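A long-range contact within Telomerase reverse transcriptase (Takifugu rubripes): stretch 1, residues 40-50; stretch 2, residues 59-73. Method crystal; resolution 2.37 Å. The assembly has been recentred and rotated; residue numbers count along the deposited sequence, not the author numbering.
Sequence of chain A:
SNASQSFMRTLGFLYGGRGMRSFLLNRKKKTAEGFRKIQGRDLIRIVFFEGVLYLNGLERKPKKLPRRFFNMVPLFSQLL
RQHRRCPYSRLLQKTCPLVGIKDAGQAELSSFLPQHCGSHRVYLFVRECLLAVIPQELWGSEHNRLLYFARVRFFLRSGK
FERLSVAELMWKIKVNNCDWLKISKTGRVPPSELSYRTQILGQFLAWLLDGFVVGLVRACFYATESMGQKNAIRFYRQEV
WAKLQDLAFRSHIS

Stretch 1 (40-50) GRDLIRIVFFE
Stretch 2 59-73: ERKPKKLPRRFFNMV

Residues 40-48 form a helix with phi/psi near -60/-42, loosening to -115/-20 at Phe48. Phe49 (-117/-95) is the first residue to leave helical angles. Stretch 2 starts extended: Glu59, Arg60 and Lys61 lie at -126/138, -139/151 and -79/144. The peptide bond before Pro62 is cis. Lys63 turns back to -70/-48, and Lys64 to Pro66 are extended again. Pro66 is the N-cap of a helix that begins at Arg67. A type I turn spans Phe70 to Val73.

The second stretch runs back along the first. Glu50 CA lies 6.4 Å from Arg60 CA, and Gly40 CA lies 5.2 Å from Val73 CA. Gly40 allows this close approach, because an ideal CB there would sit 2.8 Å from Val73 O.

Ile44 (chi1 m, chi2 t) points toward stretch 2. Its CD1 is 3.8 Å from Val73 CG2 and 3.9 Å from Met72 CB. Its CG2 is 3.9 Å from Leu65 CD2. Leu65 is m, t, and its CD2 also lies 3.7 Å from Phe49 CE2.

Phe48, Phe49 and Phe69 all have chi1 m. The edge of Phe49 meets the face of Phe69, with centroids 4.9 Å apart and planes at 69°; Phe49 CZ is 3.7 Å from Phe69 CG. Phe48 and Phe69 pair obliquely at 59°, with Phe48 CG 3.7 Å from Phe69 CE2. Met72 is m, t, t, and its SD is 4.3 Å from Phe48 CE2.

The CA-to-CB bond of Arg45 (m, m, t) points sideways to stretch 2, but the guanidinium comes nearer and reaches the loop. Arg45 NH2 donates to Pro62 O at 2.5 Å. Arg45 NH1 makes a weak hydrogen bond to Arg60 O at 3.4 Å. Arg45 NH1 also forms a salt bridge with Glu50 OE2 at 3.1 Å. Glu50 is m, p. Its OE2 also accepts a hydrogen bond from Arg60 N, with Glu50 OE2 and Arg60 N 2.6 Å apart.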

# COMPACT_ATOMS: atom_id res chain seq x y z
N GLY A 40 11.49 -10.20 -6.60
CA GLY A 40 12.11 -9.51 -5.47
C GLY A 40 13.10 -8.44 -5.87
O GLY A 40 13.10 -7.34 -5.32
N ARG A 41 13.95 -8.78 -6.84
CA ARG A 41 14.94 -7.86 -7.40
C ARG A 41 14.28 -6.62 -8.02
O ARG A 41 14.78 -5.50 -7.86
CB ARG A 41 15.80 -8.63 -8.41
CG ARG A 41 16.46 -7.82 -9.52
CD ARG A 41 16.75 -8.72 -10.72
NE ARG A 41 15.58 -8.91 -11.58
CZ ARG A 41 14.73 -9.93 -11.51
NH1 ARG A 41 13.71 -9.99 -12.36
NH2 ARG A 41 14.89 -10.90 -10.62
N ASP A 42 13.16 -6.83 -8.70
CA ASP A 42 12.37 -5.74 -9.28
C ASP A 42 11.85 -4.80 -8.19
O ASP A 42 11.92 -3.57 -8.34
CB ASP A 42 11.20 -6.28 -10.12
CG ASP A 42 11.66 -7.13 -11.29
OD1 ASP A 42 12.60 -6.73 -12.01
OD2 ASP A 42 11.06 -8.21 -11.49
N LEU A 43 11.34 -5.37 -7.11
CA LEU A 43 10.80 -4.59 -5.99
C LEU A 43 11.86 -3.74 -5.31
O LEU A 43 11.61 -2.58 -4.98
CB LEU A 43 10.08 -5.48 -4.97
CG LEU A 43 9.35 -4.75 -3.84
CD1 LEU A 43 8.32 -3.76 -4.37
CD2 LEU A 43 8.69 -5.73 -2.88
N ILE A 44 13.05 -4.31 -5.11
CA ILE A 44 14.19 -3.57 -4.56
C ILE A 44 14.50 -2.33 -5.40
O ILE A 44 14.81 -1.26 -4.86
CB ILE A 44 15.43 -4.49 -4.40
CG1 ILE A 44 15.17 -5.52 -3.31
CG2 ILE A 44 16.68 -3.67 -4.10
CD1 ILE A 44 16.21 -6.61 -3.21
N ARG A 45 14.39 -2.47 -6.72
CA ARG A 45 14.55 -1.37 -7.66
C ARG A 45 13.51 -0.27 -7.46
O ARG A 45 13.85 0.92 -7.42
CB ARG A 45 14.47 -1.89 -9.10
CG ARG A 45 15.70 -2.66 -9.54
CD ARG A 45 16.75 -1.68 -10.04
NE ARG A 45 18.10 -2.16 -9.83
CZ ARG A 45 19.19 -1.44 -10.05
NH1 ARG A 45 19.11 -0.20 -10.49
NH2 ARG A 45 20.38 -1.98 -9.81
N ILE A 46 12.24 -0.67 -7.32
CA ILE A 46 11.13 0.25 -7.10
C ILE A 46 11.26 0.99 -5.77
O ILE A 46 10.98 2.18 -5.69
CB ILE A 46 9.77 -0.49 -7.16
CG1 ILE A 46 9.58 -1.15 -8.54
CG2 ILE A 46 8.61 0.45 -6.86
CD1 ILE A 46 8.49 -2.20 -8.59
N VAL A 47 11.71 0.27 -4.74
CA VAL A 47 11.80 0.84 -3.39
C VAL A 47 13.03 1.71 -3.18
O VAL A 47 12.94 2.79 -2.58
CB VAL A 47 11.72 -0.27 -2.30
CG1 VAL A 47 11.81 0.33 -0.90
CG2 VAL A 47 10.43 -1.07 -2.45
N PHE A 48 14.18 1.28 -3.70
CA PHE A 48 15.46 1.92 -3.35
C PHE A 48 16.21 2.63 -4.47
O PHE A 48 17.06 3.47 -4.19
CB PHE A 48 16.40 0.91 -2.69
CG PHE A 48 15.85 0.27 -1.45
CD1 PHE A 48 15.68 1.01 -0.28
CD2 PHE A 48 15.50 -1.08 -1.45
CE1 PHE A 48 15.16 0.42 0.86
CE2 PHE A 48 14.98 -1.67 -0.30
CZ PHE A 48 14.81 -0.92 0.85
N PHE A 49 15.90 2.29 -5.72
CA PHE A 49 16.69 2.78 -6.86
C PHE A 49 15.89 3.67 -7.82
O PHE A 49 15.77 4.88 -7.57
CB PHE A 49 17.38 1.61 -7.58
CG PHE A 49 18.39 0.88 -6.73
CD1 PHE A 49 19.73 1.27 -6.73
CD2 PHE A 49 18.00 -0.18 -5.92
CE1 PHE A 49 20.66 0.61 -5.94
CE2 PHE A 49 18.93 -0.85 -5.13
CZ PHE A 49 20.26 -0.46 -5.14
N GLU A 50 15.35 3.10 -8.89
CA GLU A 50 14.65 3.88 -9.91
C GLU A 50 13.30 4.46 -9.48
O GLU A 50 12.90 5.52 -9.96
CB GLU A 50 14.46 3.06 -11.19
CG GLU A 50 15.69 2.97 -12.08
CD GLU A 50 16.59 1.80 -11.73
OE1 GLU A 50 16.34 1.13 -10.70
OE2 GLU A 50 17.56 1.54 -12.47
N GLU A 59 15.94 3.20 -16.17
CA GLU A 59 17.17 2.54 -15.75
C GLU A 59 18.18 3.51 -15.17
O GLU A 59 18.37 4.62 -15.69
CB GLU A 59 17.78 1.74 -16.90
CG GLU A 59 17.00 0.48 -17.26
CD GLU A 59 17.60 -0.28 -18.43
OE1 GLU A 59 18.01 0.36 -19.43
OE2 GLU A 59 17.64 -1.53 -18.36
N ARG A 60 18.83 3.10 -14.09
CA ARG A 60 19.93 3.85 -13.51
C ARG A 60 21.05 2.92 -13.06
O ARG A 60 20.80 1.75 -12.72
CB ARG A 60 19.44 4.75 -12.36
CG ARG A 60 19.18 4.04 -11.03
CD ARG A 60 18.97 5.05 -9.91
NE ARG A 60 20.06 6.03 -9.87
CZ ARG A 60 20.12 7.07 -9.04
NH1 ARG A 60 19.15 7.30 -8.17
NH2 ARG A 60 21.16 7.89 -9.10
N LYS A 61 22.27 3.42 -13.08
CA LYS A 61 23.42 2.66 -12.59
C LYS A 61 23.46 2.71 -11.06
O LYS A 61 23.11 3.73 -10.47
CB LYS A 61 24.73 3.18 -13.21
CG LYS A 61 24.80 3.07 -14.73
CD LYS A 61 24.82 1.63 -15.21
CE LYS A 61 24.71 1.55 -16.73
NZ LYS A 61 24.64 0.15 -17.22
N PRO A 62 23.89 1.60 -10.42
CA PRO A 62 24.39 0.37 -11.02
C PRO A 62 23.29 -0.57 -11.54
O PRO A 62 22.22 -0.65 -10.94
CB PRO A 62 25.17 -0.29 -9.88
CG PRO A 62 24.49 0.19 -8.64
CD PRO A 62 23.89 1.53 -8.94
N LYS A 63 23.58 -1.24 -12.65
CA LYS A 63 22.67 -2.23 -13.23
C LYS A 63 22.60 -3.48 -12.35
O LYS A 63 21.51 -3.97 -12.05
CB LYS A 63 23.10 -2.58 -14.67
CG LYS A 63 22.44 -3.80 -15.29
CD LYS A 63 20.95 -3.60 -15.54
CE LYS A 63 20.29 -4.89 -16.00
NZ LYS A 63 18.81 -4.79 -16.00
N LYS A 64 23.76 -3.98 -11.95
CA LYS A 64 23.84 -5.08 -10.99
C LYS A 64 23.63 -4.53 -9.59
O LYS A 64 24.14 -3.45 -9.25
CB LYS A 64 25.20 -5.79 -11.10
CG LYS A 64 25.32 -7.04 -10.24
CD LYS A 64 26.57 -7.83 -10.58
CE LYS A 64 26.63 -9.13 -9.79
NZ LYS A 64 27.66 -10.06 -10.31
N LEU A 65 22.86 -5.25 -8.78
CA LEU A 65 22.62 -4.87 -7.39
C LEU A 65 23.90 -4.99 -6.56
O LEU A 65 24.58 -6.01 -6.61
CB LEU A 65 21.53 -5.75 -6.76
CG LEU A 65 20.07 -5.51 -7.14
CD1 LEU A 65 19.20 -6.65 -6.61
CD2 LEU A 65 19.57 -4.17 -6.62
N PRO A 66 24.24 -3.93 -5.79
CA PRO A 66 25.32 -4.01 -4.81
C PRO A 66 25.08 -5.15 -3.81
O PRO A 66 23.93 -5.57 -3.64
CB PRO A 66 25.24 -2.66 -4.08
CG PRO A 66 24.63 -1.74 -5.08
CD PRO A 66 23.65 -2.58 -5.85
N ARG A 67 26.14 -5.63 -3.18
CA ARG A 67 26.05 -6.79 -2.29
C ARG A 67 25.02 -6.60 -1.18
O ARG A 67 24.27 -7.52 -0.86
CB ARG A 67 27.42 -7.15 -1.71
CG ARG A 67 27.52 -8.60 -1.24
CD ARG A 67 28.80 -8.87 -0.47
NE ARG A 67 28.71 -10.12 0.29
CZ ARG A 67 28.36 -10.20 1.57
NH1 ARG A 67 28.07 -9.11 2.27
NH2 ARG A 67 28.31 -11.39 2.16
N ARG A 68 24.99 -5.39 -0.61
CA ARG A 68 24.05 -5.03 0.45
C ARG A 68 22.60 -5.25 0.02
O ARG A 68 21.81 -5.86 0.76
CB ARG A 68 24.25 -3.56 0.86
CG ARG A 68 23.70 -3.21 2.24
CD ARG A 68 23.61 -1.71 2.45
NE ARG A 68 24.91 -1.05 2.59
CZ ARG A 68 25.50 -0.77 3.75
NH1 ARG A 68 24.92 -1.09 4.90
NH2 ARG A 68 26.69 -0.18 3.75
N PHE A 69 22.26 -4.77 -1.17
CA PHE A 69 20.90 -4.87 -1.70
C PHE A 69 20.62 -6.23 -2.35
O PHE A 69 19.47 -6.67 -2.40
CB PHE A 69 20.61 -3.72 -2.66
CG PHE A 69 20.58 -2.37 -1.99
CD1 PHE A 69 21.75 -1.63 -1.83
CD2 PHE A 69 19.39 -1.84 -1.51
CE1 PHE A 69 21.73 -0.39 -1.21
CE2 PHE A 69 19.36 -0.60 -0.89
CZ PHE A 69 20.53 0.12 -0.74
N PHE A 70 21.67 -6.89 -2.83
CA PHE A 70 21.55 -8.24 -3.38
C PHE A 70 21.11 -9.24 -2.31
O PHE A 70 20.33 -10.15 -2.59
CB PHE A 70 22.86 -8.71 -4.03
CG PHE A 70 22.79 -10.11 -4.58
CD1 PHE A 70 23.43 -11.16 -3.93
CD2 PHE A 70 22.07 -10.37 -5.74
CE1 PHE A 70 23.36 -12.45 -4.44
CE2 PHE A 70 21.99 -11.66 -6.25
CZ PHE A 70 22.64 -12.70 -5.60
N ASN A 71 21.61 -9.06 -1.09
CA ASN A 71 21.25 -9.94 0.02
C ASN A 71 19.81 -9.79 0.50
O ASN A 71 19.30 -10.65 1.22
CB ASN A 71 22.23 -9.77 1.18
CG ASN A 71 23.62 -10.30 0.85
OD1 ASN A 71 24.63 -9.70 1.23
ND2 ASN A 71 23.68 -11.43 0.15
N MET A 72 19.16 -8.70 0.08
CA MET A 72 17.77 -8.42 0.44
C MET A 72 16.78 -9.12 -0.49
O MET A 72 15.59 -9.22 -0.18
CB MET A 72 17.49 -6.92 0.42
CG MET A 72 18.42 -6.06 1.27
SD MET A 72 18.06 -4.31 1.03
CE MET A 72 19.46 -3.55 1.84
N VAL A 73 17.27 -9.61 -1.63
CA VAL A 73 16.43 -10.26 -2.65
C VAL A 73 15.48 -11.33 -2.09
O VAL A 73 14.28 -11.28 -2.36
CB VAL A 73 17.26 -10.81 -3.84
CG1 VAL A 73 16.40 -11.66 -4.77
CG2 VAL A 73 17.89 -9.67 -4.63